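Local coordinates for protein member of DUF4221 family (PDB 3S9J) that is of unknown function but folds as a six-bladed beta-propeller of the DUF4221 family, in the gut bacterium Bacteroides vulgatus, at residues Gln33-Gly38 with Val333-Leu338; Arg114-Gln119 with Ala168-Arg173; Met285-Ala290 with Lys300-Ser305. All coordinates share one frame; numbering follows the deposited sequence.

Interaction 1 of 3, residues Gln33-Gly38 with Val333-Leu338; sequences QFEENG and VGREGL
Glu35 and Arg335 clamp together two blades of the six-bladed beta-propeller, strand 31-36 at the edge of one and strand 327-334 at the edge of the other, where it leads through a tight turn to strand 337-341. Arg335 grips the carboxylate side-on: NH2 reaches Glu35 OE1 at 2.7 Å and NE reaches Glu35 OE2 at 2.9 Å. Both bonds are nearly straight and lie in the guanidinium plane. The carboxylate is turned 33° out of that plane; OE1 is met on its syn side, OE2 from above. An arginine extended from CG to NE can span the gap between blades, while in Glu35 the bend at chi2 (-118°) carries CD toward the guanidinium.

The other N-H of NH2 goes to Gly38 O at 2.9 Å, and a water joins NH1 of Arg335 to the same carbonyl. Asn37 and Gly38 have the backbone angles of a type I' turn; at Gly38 a CB would jam against the preceding carbonyl oxygen, so glycine suits the place. Nearby, Gln33 lays its CG against Val333 O at 3.5 Å, and its amide is held from outside by Lys274, Glu40 and Tyr275.

A leucine in place of Arg335 would probably leave Glu35 without its counter-charge and Gly38 O without its arginine donor, weakening the tie between the blades. Glu35 OE2 also accepts from Tyr275 OH, so the carboxylate has a second partner. Such pairing would probably keep Glu35 ionised and its rotation restricted.

Interaction 2 of 3, residues Arg114-Gln119 with Ala168-Arg173; sequences RNYNFQ and ASQDLR
Tyr116 and Leu172 meet where two neighbouring blades of the beta-propeller pack face to face, strand 112-117 of one against strand 165-171 of the next. The short segments 114-117 and 168-171 run 139° apart in direction at a closest axial distance of 9.4 Å, so side chains, not a shared backbone ladder, join them. The phenol OH of Tyr116 donates to Leu172 O at 2.6 Å, in the carbonyl plane and on a lone pair. The side chains of Leu172 and Tyr116 cross at about a right angle, with Leu172 CD2 lying 4.0 Å from Tyr116 CZ. Tyrosine suits this place because its ring supplies apolar packing and its hydroxyl satisfies a carbonyl just past the end of the strand.

Gln170 extends toward the other blade, CG anti to its backbone N (chi1 -177°), and NE2 donates to Asn117 O at 2.8 Å, coming from above that carbonyl plane. A second N-H bond, to Gly175 O, steadies the amide within its own blade. Phe118 slides past Gln170 in the opposite direction and, in the one of two modelled conformers described here, brings CZ within 4.2 Å of Ala168 CB; the small alanine leaves room for the ring. Arg114, also modelled in two conformers, donates from NH1 to Arg173 O, and Tyr116 CE2 lies over one face of its guanidinium.

Further out, Leu103 and Tyr92 pack on Tyr116, while Leu128 and Val177 touch Phe118. An Asx turn is likely to steady the backbone that carries the carbonyls bound by Tyr116 and Arg114: Asp171 OD1, which also accepts from Thr174 N, takes the backbone N of Arg173 at 2.8 Å.

Interaction 3 of 3, residues Met285-Ala290 with Lys300-Ser305; sequences MPYKLA and KGKEFS. With FMT (formic acid), chain K.
Met285, a selenomethionine in the crystal, has CG anti to its carbonyl carbon (chi1 -60°), which places CG against the backbone carbonyl of Glu303, whereas Tyr287 has CG anti to its backbone N (chi1 -163°), which starts its ring toward Gly301 and Lys302. Both lie at the neck of the long loop that links strands 278-284 and 304-309, adjacent antiparallel strands of one propeller blade. Met285 N donates to Glu303 O at 2.9 Å, extending by one step the ladder that Ala283 and Ser305 belong to.

Glu303 N does not return the bond to Met285 O; instead a water accepts from Glu303 N and donates to Pro286 O, each at 2.9 Å. The chains thus remain paired as they splay into the loop. The flexible Met285 chain bends at chi2 and chi3, which brings its CE within 3.6 Å of Ser305 OG; that hydroxyl is itself bonded to Glu318.

Beyond the water, Tyr287 CE1 lies 3.5 Å from Gly301 C, and its CB packs 4.0 Å from Lys302 CG. Glycine suits this spot, since a CB on residue 301 would press tightly on the phenol oxygen, which is bonded to Glu293. Lys302, fully extended beyond CG, runs alongside Tyr287 CB and Met285 O, its CE passing 3.0 Å from that oxygen. A lysine serves here because its aliphatic length packs while its buried ammonium reaches a salt bridge with Glu284 and the carbonyls of Asn262 and Asn264. At the start of 300-305 sits a formic acid, probably from the crystallisation liquor, which Tyr26 OH and Leu345 N also bond; Lys300 NZ donates to its O1 at 2.6 Å.

From the N terminus, strand 8-19 first completes the blade otherwise built from C-terminal strands, the ring closure of the propeller. Interaction 1 then opens at 33-38 and closes only at 333-338, almost 300 residues later, tying the blade of strand 31-36 to that closing blade. Interactions 2 and 3 both fall within this span, one after the other, and none cross. Interaction 2 closes a loop of 48 residues and joins two successive blades; interaction 3 closes a short loop of nine within a single blade. The centres of interactions 2 and 3 are about 39 Å apart, on opposite sides of the chain's centre.

Interaction 1 of 3, residues Gln33-Gly38 with Val333-Leu338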
loop_
_atom_site.group_PDB
_atom_site.type_symbol
_atom_site.label_atom_id
_atom_site.label_comp_id
_atom_site.label_asym_id
_atom_site.label_seq_id
_atom_site.Cartn_x
_atom_site.Cartn_y
_atom_site.Cartn_z
ATOM N N GLN A 33 8.426 -5.317 -4.653
ATOM C CA GLN A 33 9.438 -5.686 -5.634
ATOM C C GLN A 33 10.681 -4.813 -5.408
ATOM O O GLN A 33 10.582 -3.617 -5.090
ATOM C CB GLN A 33 8.871 -5.527 -7.053
ATOM C CG GLN A 33 9.765 -5.991 -8.185
ATOM C CD GLN A 33 10.666 -4.893 -8.761
ATOM O OE1 GLN A 33 10.817 -3.829 -8.165
ATOM N NE2 GLN A 33 11.265 -5.161 -9.936
ATOM N N PHE A 34 11.847 -5.424 -5.622
ATOM C CA PHE A 34 13.122 -4.725 -5.552
ATOM C C PHE A 34 14.156 -5.403 -6.452
ATOM O O PHE A 34 13.977 -6.542 -6.860
ATOM C CB PHE A 34 13.624 -4.628 -4.112
ATOM C CG PHE A 34 14.091 -5.926 -3.523
ATOM C CD1 PHE A 34 13.194 -6.813 -2.982
ATOM C CD2 PHE A 34 15.441 -6.240 -3.470
ATOM C CE1 PHE A 34 13.603 -8.011 -2.443
ATOM C CE2 PHE A 34 15.876 -7.425 -2.925
ATOM C CZ PHE A 34 14.951 -8.327 -2.382
ATOM N N GLU A 35 15.197 -4.643 -6.774
ATOM C CA GLU A 35 16.343 -5.138 -7.514
ATOM C C GLU A 35 17.542 -5.275 -6.614
ATOM O O GLU A 35 17.764 -4.434 -5.757
ATOM C CB GLU A 35 16.672 -4.180 -8.648
ATOM C CG GLU A 35 15.541 -4.014 -9.682
ATOM C CD GLU A 35 15.891 -4.444 -11.070
ATOM O OE1 GLU A 35 17.029 -4.906 -11.295
ATOM O OE2 GLU A 35 15.035 -4.313 -11.968
ATOM N N GLU A 36 18.301 -6.354 -6.818
ATOM C CA GLU A 36 19.533 -6.598 -6.108
ATOM C C GLU A 36 20.438 -7.483 -6.964
ATOM O O GLU A 36 19.989 -8.451 -7.575
ATOM C CB GLU A 36 19.273 -7.258 -4.764
ATOM C CG GLU A 36 20.506 -7.302 -3.851
ATOM C CD GLU A 36 20.248 -7.825 -2.443
ATOM O OE1 GLU A 36 19.075 -7.859 -2.014
ATOM O OE2 GLU A 36 21.232 -8.219 -1.752
ATOM N N ASN A 37 21.713 -7.122 -7.024
ATOM C CA ASN A 37 22.713 -7.896 -7.749
ATOM C C ASN A 37 22.310 -8.168 -9.201
ATOM O O ASN A 37 22.572 -9.242 -9.717
ATOM C CB ASN A 37 22.967 -9.226 -7.031
ATOM C CG ASN A 37 23.475 -9.043 -5.601
ATOM O OD1 ASN A 37 24.228 -8.114 -5.311
ATOM N ND2 ASN A 37 23.057 -9.940 -4.709
ATOM N N GLY A 38 21.635 -7.219 -9.841
ATOM C CA GLY A 38 21.263 -7.358 -11.257
ATOM C C GLY A 38 19.997 -8.146 -11.561
ATOM O O GLY A 38 19.704 -8.372 -12.729
ATOM N N VAL A 333 4.727 -3.844 -9.314
ATOM C CA VAL A 333 5.267 -3.583 -10.656
ATOM C C VAL A 333 6.630 -4.258 -10.747
ATOM O O VAL A 333 7.502 -4.022 -9.902
ATOM C CB VAL A 333 5.435 -2.092 -10.920
ATOM C CG1 VAL A 333 6.090 -1.850 -12.338
ATOM C CG2 VAL A 333 4.077 -1.371 -10.812
ATOM N N GLY A 334 6.795 -5.110 -11.754
ATOM C CA GLY A 334 8.060 -5.752 -12.082
ATOM C C GLY A 334 8.615 -5.228 -13.386
ATOM O O GLY A 334 7.989 -4.406 -14.051
ATOM N N ARG A 335 9.786 -5.721 -13.770
ATOM C CA ARG A 335 10.379 -5.333 -15.068
ATOM C C ARG A 335 9.421 -5.483 -16.241
ATOM O O ARG A 335 9.386 -4.616 -17.111
ATOM C CB ARG A 335 11.637 -6.149 -15.337
ATOM C CG ARG A 335 12.792 -5.834 -14.409
ATOM C CD ARG A 335 13.910 -6.872 -14.626
ATOM N NE ARG A 335 15.084 -6.568 -13.830
ATOM C CZ ARG A 335 16.258 -7.195 -13.926
ATOM N NH1 ARG A 335 16.446 -8.189 -14.780
ATOM N NH2 ARG A 335 17.257 -6.807 -13.163
ATOM N N GLU A 336 8.648 -6.572 -16.276
ATOM C CA GLU A 336 7.801 -6.898 -17.417
ATOM C C GLU A 336 6.432 -6.233 -17.426
ATOM O O GLU A 336 5.752 -6.188 -18.478
ATOM C CB GLU A 336 7.612 -8.409 -17.516
ATOM C CG GLU A 336 8.887 -9.190 -17.873
ATOM C CD GLU A 336 9.524 -8.747 -19.185
ATOM O OE1 GLU A 336 8.805 -8.380 -20.140
ATOM O OE2 GLU A 336 10.762 -8.749 -19.250
ATOM N N GLY A 337 5.999 -5.765 -16.263
ATOM C CA GLY A 337 4.702 -5.096 -16.169
ATOM C C GLY A 337 4.093 -5.065 -14.782
ATOM O O GLY A 337 4.795 -5.200 -13.772
ATOM N N LEU A 338 2.769 -4.904 -14.760
ATOM C CA LEU A 338 1.992 -4.862 -13.528
ATOM C C LEU A 338 1.500 -6.238 -13.177
ATOM O O LEU A 338 0.741 -6.878 -13.952
ATOM C CB LEU A 338 0.797 -3.913 -13.682
ATOM C CG LEU A 338 -0.210 -3.831 -12.527
ATOM C CD1 LEU A 338 0.456 -3.326 -11.240
ATOM C CD2 LEU A 338 -1.427 -2.979 -12.929
HETATM O O HOH W 1 8.275 -1.739 -8.688
HETATM O O HOH W 2 18.842 -9.800 -15.283
#

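Interaction 2 of 3, residues Arg114-Gln119 with Ala168-Arg173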
loop_
_atom_site.group_PDB
_atom_site.type_symbol
_atom_site.label_atom_id
_atom_site.label_comp_id
_atom_site.label_asym_id
_atom_site.label_seq_id
_atom_site.Cartn_x
_atom_site.Cartn_y
_atom_site.Cartn_z
ATOM N N ARG A 114 19.711 -1.310 14.279
ATOM C CA ARG A 114 19.255 -0.364 15.284
ATOM C C ARG A 114 17.765 -0.416 15.532
ATOM O O ARG A 114 16.999 -0.701 14.641
ATOM C CB ARG A 114 19.621 1.042 14.868
ATOM C CG ARG A 114 21.082 1.292 15.014
ATOM C CD ARG A 114 21.394 2.730 14.917
ATOM N NE ARG A 114 20.559 3.555 15.779
ATOM C CZ ARG A 114 20.638 4.878 15.775
ATOM N NH1 ARG A 114 21.492 5.449 14.940
ATOM N NH2 ARG A 114 19.862 5.615 16.563
ATOM N N ASN A 115 17.381 -0.143 16.786
ATOM C CA ASN A 115 15.975 0.094 17.148
ATOM C C ASN A 115 15.772 1.599 17.304
ATOM O O ASN A 115 16.656 2.279 17.834
ATOM C CB ASN A 115 15.648 -0.556 18.479
ATOM C CG ASN A 115 15.577 -2.056 18.400
ATOM O OD1 ASN A 115 15.000 -2.629 17.467
ATOM N ND2 ASN A 115 16.112 -2.706 19.426
ATOM N N TYR A 116 14.652 2.120 16.831
ATOM C CA TYR A 116 14.276 3.503 16.997
ATOM C C TYR A 116 12.907 3.598 17.660
ATOM O O TYR A 116 11.951 3.009 17.198
ATOM C CB TYR A 116 14.152 4.218 15.666
ATOM C CG TYR A 116 15.341 4.109 14.744
ATOM C CD1 TYR A 116 15.433 3.067 13.832
ATOM C CD2 TYR A 116 16.338 5.082 14.735
ATOM C CE1 TYR A 116 16.505 2.952 12.966
ATOM C CE2 TYR A 116 17.410 4.993 13.846
ATOM C CZ TYR A 116 17.495 3.923 12.963
ATOM O OH TYR A 116 18.531 3.818 12.083
ATOM N N ASN A 117 12.798 4.428 18.688
ATOM C CA ASN A 117 11.496 4.824 19.212
ATOM C C ASN A 117 10.864 5.825 18.273
ATOM O O ASN A 117 11.505 6.790 17.858
ATOM C CB ASN A 117 11.662 5.414 20.615
ATOM C CG ASN A 117 10.354 5.878 21.228
ATOM O OD1 ASN A 117 9.462 5.066 21.472
ATOM N ND2 ASN A 117 10.225 7.196 21.474
ATOM N N PHE A 118 9.604 5.606 17.900
ATOM C CA PHE A 118 8.921 6.527 16.978
ATOM C C PHE A 118 7.607 6.937 17.633
ATOM O O PHE A 118 6.655 6.158 17.740
ATOM C CB PHE A 118 8.690 5.909 15.578
ATOM C CG PHE A 118 8.359 6.912 14.455
ATOM C CD1 PHE A 118 7.359 7.874 14.586
ATOM C CD2 PHE A 118 8.973 6.797 13.212
ATOM C CE1 PHE A 118 7.033 8.724 13.534
ATOM C CE2 PHE A 118 8.659 7.642 12.154
ATOM C CZ PHE A 118 7.682 8.617 12.314
ATOM N N GLN A 119 7.581 8.177 18.094
ATOM C CA GLN A 119 6.386 8.778 18.685
ATOM C C GLN A 119 6.327 10.168 18.111
ATOM O O GLN A 119 7.271 10.616 17.427
ATOM C CB GLN A 119 6.530 8.850 20.207
ATOM C CG GLN A 119 6.506 7.487 20.883
ATOM C CD GLN A 119 6.845 7.582 22.374
ATOM O OE1 GLN A 119 7.869 8.160 22.774
ATOM N NE2 GLN A 119 5.982 7.008 23.202
ATOM N N ALA A 168 5.265 12.155 8.418
ATOM C CA ALA A 168 6.349 12.471 9.331
ATOM C C ALA A 168 7.554 11.682 8.870
ATOM O O ALA A 168 7.400 10.689 8.166
ATOM C CB ALA A 168 6.006 12.112 10.745
ATOM N N SER A 169 8.750 12.152 9.236
ATOM C CA SER A 169 9.971 11.419 8.895
ATOM C C SER A 169 10.766 11.157 10.151
ATOM O O SER A 169 10.607 11.859 11.138
ATOM C CB SER A 169 10.826 12.182 7.890
ATOM O OG SER A 169 11.413 13.342 8.493
ATOM N N GLN A 170 11.581 10.121 10.112
ATOM C CA GLN A 170 12.513 9.833 11.183
ATOM C C GLN A 170 13.912 9.704 10.628
ATOM O O GLN A 170 14.156 8.990 9.646
ATOM C CB GLN A 170 12.100 8.543 11.920
ATOM C CG GLN A 170 13.026 8.257 13.096
ATOM C CD GLN A 170 12.475 7.256 14.048
ATOM O OE1 GLN A 170 11.965 6.198 13.629
ATOM N NE2 GLN A 170 12.573 7.552 15.329
ATOM N N ASP A 171 14.858 10.400 11.261
ATOM C CA ASP A 171 16.233 10.392 10.827
ATOM C C ASP A 171 16.834 9.069 11.252
ATOM O O ASP A 171 16.812 8.718 12.427
ATOM C CB ASP A 171 16.961 11.584 11.449
ATOM C CG ASP A 171 18.339 11.765 10.896
ATOM O OD1 ASP A 171 19.183 10.907 11.161
ATOM O OD2 ASP A 171 18.568 12.717 10.133
ATOM N N LEU A 172 17.417 8.343 10.306
ATOM C CA LEU A 172 17.960 7.016 10.599
ATOM C C LEU A 172 19.324 7.056 11.322
ATOM O O LEU A 172 19.823 6.039 11.777
ATOM C CB LEU A 172 18.051 6.216 9.299
ATOM C CG LEU A 172 16.696 5.958 8.613
ATOM C CD1 LEU A 172 16.899 5.403 7.208
ATOM C CD2 LEU A 172 15.817 5.028 9.479
ATOM N N ARG A 173 19.912 8.239 11.460
ATOM C CA ARG A 173 21.093 8.367 12.327
ATOM C C ARG A 173 20.681 8.771 13.741
ATOM O O ARG A 173 21.067 8.140 14.705
ATOM C CB ARG A 173 22.093 9.364 11.795
ATOM C CG ARG A 173 23.318 9.437 12.740
ATOM C CD ARG A 173 24.399 10.261 12.269
ATOM N NE ARG A 173 25.412 10.422 13.324
ATOM C CZ ARG A 173 26.341 9.518 13.637
ATOM N NH1 ARG A 173 26.406 8.352 12.984
ATOM N NH2 ARG A 173 27.215 9.765 14.603
#

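Interaction 3 of 3, residues Met285-Ala290 with Lys300-Ser305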
loop_
_atom_site.group_PDB
_atom_site.type_symbol
_atom_site.label_atom_id
_atom_site.label_comp_id
_atom_site.label_asym_id
_atom_site.label_seq_id
_atom_site.Cartn_x
_atom_site.Cartn_y
_atom_site.Cartn_z
HETATM N N MSE A 285 -15.270 -0.988 -7.819
HETATM C CA MSE A 285 -16.618 -0.773 -8.336
HETATM C C MSE A 285 -17.647 -0.914 -7.235
HETATM O O MSE A 285 -17.391 -1.566 -6.216
HETATM C CB MSE A 285 -16.922 -1.765 -9.438
HETATM C CG MSE A 285 -15.969 -1.687 -10.645
HETATM SE SE MSE A 285 -16.000 -0.006 -11.577
HETATM C CE MSE A 285 -14.432 0.863 -10.822
ATOM N N PRO A 286 -18.860 -0.366 -7.460
ATOM C CA PRO A 286 -19.854 -0.499 -6.414
ATOM C C PRO A 286 -20.267 -1.938 -6.134
ATOM O O PRO A 286 -20.317 -2.780 -7.056
ATOM C CB PRO A 286 -21.055 0.302 -6.946
ATOM C CG PRO A 286 -20.535 1.152 -8.059
ATOM C CD PRO A 286 -19.341 0.412 -8.607
ATOM N N TYR A 287 -20.621 -2.180 -4.867
ATOM C CA TYR A 287 -21.014 -3.494 -4.401
ATOM C C TYR A 287 -21.948 -3.343 -3.218
ATOM O O TYR A 287 -22.015 -2.274 -2.573
ATOM C CB TYR A 287 -19.728 -4.191 -3.945
ATOM C CG TYR A 287 -19.751 -5.694 -3.784
ATOM C CD1 TYR A 287 -19.482 -6.507 -4.841
ATOM C CD2 TYR A 287 -19.987 -6.270 -2.542
ATOM C CE1 TYR A 287 -19.477 -7.891 -4.701
ATOM C CE2 TYR A 287 -19.974 -7.642 -2.379
ATOM C CZ TYR A 287 -19.698 -8.444 -3.466
ATOM O OH TYR A 287 -19.655 -9.811 -3.349
ATOM N N LYS A 288 -22.670 -4.408 -2.920
ATOM C CA LYS A 288 -23.481 -4.483 -1.730
ATOM C C LYS A 288 -23.103 -5.764 -0.992
ATOM O O LYS A 288 -23.324 -6.849 -1.502
ATOM C CB LYS A 288 -24.962 -4.491 -2.062
ATOM C CG LYS A 288 -25.812 -3.961 -0.993
ATOM C CD LYS A 288 -25.716 -2.389 -0.913
ATOM C CE LYS A 288 -26.537 -1.877 0.259
ATOM N NZ LYS A 288 -26.526 -0.394 0.446
ATOM N N LEU A 289 -22.557 -5.600 0.207
ATOM C CA LEU A 289 -22.114 -6.733 1.051
ATOM C C LEU A 289 -23.268 -7.653 1.368
ATOM O O LEU A 289 -24.258 -7.234 1.957
ATOM C CB LEU A 289 -21.503 -6.222 2.371
ATOM C CG LEU A 289 -20.684 -7.201 3.232
ATOM C CD1 LEU A 289 -19.266 -7.238 2.727
ATOM C CD2 LEU A 289 -20.749 -6.706 4.667
ATOM N N ALA A 290 -23.150 -8.923 0.981
ATOM C CA ALA A 290 -24.196 -9.907 1.229
ATOM C C ALA A 290 -24.097 -10.434 2.676
ATOM O O ALA A 290 -23.030 -10.361 3.293
ATOM C CB ALA A 290 -24.096 -11.079 0.214
ATOM N N LYS A 300 -14.761 -10.949 -2.025
ATOM C CA LYS A 300 -14.022 -11.656 -3.076
ATOM C C LYS A 300 -14.640 -11.349 -4.433
ATOM O O LYS A 300 -13.980 -11.445 -5.453
ATOM C CB LYS A 300 -14.045 -13.162 -2.831
ATOM C CG LYS A 300 -13.591 -13.602 -1.448
ATOM C CD LYS A 300 -12.301 -13.010 -1.019
ATOM C CE LYS A 300 -11.889 -13.630 0.319
ATOM N NZ LYS A 300 -10.608 -13.116 0.712
ATOM N N GLY A 301 -15.927 -10.976 -4.458
ATOM C CA GLY A 301 -16.592 -10.671 -5.715
ATOM C C GLY A 301 -16.558 -9.223 -6.175
ATOM O O GLY A 301 -17.134 -8.907 -7.216
ATOM N N LYS A 302 -15.869 -8.348 -5.442
ATOM C CA LYS A 302 -15.876 -6.926 -5.796
ATOM C C LYS A 302 -15.103 -6.695 -7.094
ATOM O O LYS A 302 -13.991 -7.154 -7.250
ATOM C CB LYS A 302 -15.352 -6.046 -4.647
ATOM C CG LYS A 302 -15.799 -4.571 -4.794
ATOM C CD LYS A 302 -15.434 -3.762 -3.544
ATOM C CE LYS A 302 -16.118 -2.382 -3.572
ATOM N NZ LYS A 302 -15.658 -1.408 -2.492
ATOM N N GLU A 303 -15.733 -6.041 -8.050
ATOM C CA GLU A 303 -15.061 -5.731 -9.303
ATOM C C GLU A 303 -14.171 -4.518 -9.128
ATOM O O GLU A 303 -14.341 -3.736 -8.173
ATOM C CB GLU A 303 -16.082 -5.513 -10.396
ATOM C CG GLU A 303 -16.891 -6.774 -10.665
ATOM C CD GLU A 303 -18.119 -6.535 -11.499
ATOM O OE1 GLU A 303 -18.795 -5.490 -11.298
ATOM O OE2 GLU A 303 -18.409 -7.425 -12.332
ATOM N N PHE A 304 -13.203 -4.385 -10.019
ATOM C CA PHE A 304 -12.280 -3.251 -9.968
ATOM C C PHE A 304 -11.770 -2.885 -11.337
ATOM O O PHE A 304 -11.961 -3.609 -12.325
ATOM C CB PHE A 304 -11.107 -3.534 -9.011
ATOM C CG PHE A 304 -10.179 -4.613 -9.472
ATOM C CD1 PHE A 304 -10.525 -5.960 -9.297
ATOM C CD2 PHE A 304 -8.944 -4.301 -10.033
ATOM C CE1 PHE A 304 -9.677 -6.985 -9.704
ATOM C CE2 PHE A 304 -8.092 -5.316 -10.457
ATOM C CZ PHE A 304 -8.464 -6.666 -10.281
ATOM N N SER A 305 -11.158 -1.713 -11.419
ATOM C CA SER A 305 -10.482 -1.302 -12.609
ATOM C C SER A 305 -9.100 -0.781 -12.251
ATOM O O SER A 305 -8.808 -0.485 -11.096
ATOM C CB SER A 305 -11.281 -0.218 -13.350
ATOM O OG SER A 305 -11.325 0.989 -12.619
HETATM C C FMT K . -8.178 -14.975 -0.724
HETATM O O1 FMT K . -9.254 -14.440 -1.117
HETATM O O2 FMT K . -7.751 -14.907 0.439
HETATM O O HOH W 3 -18.417 -4.833 -7.900
#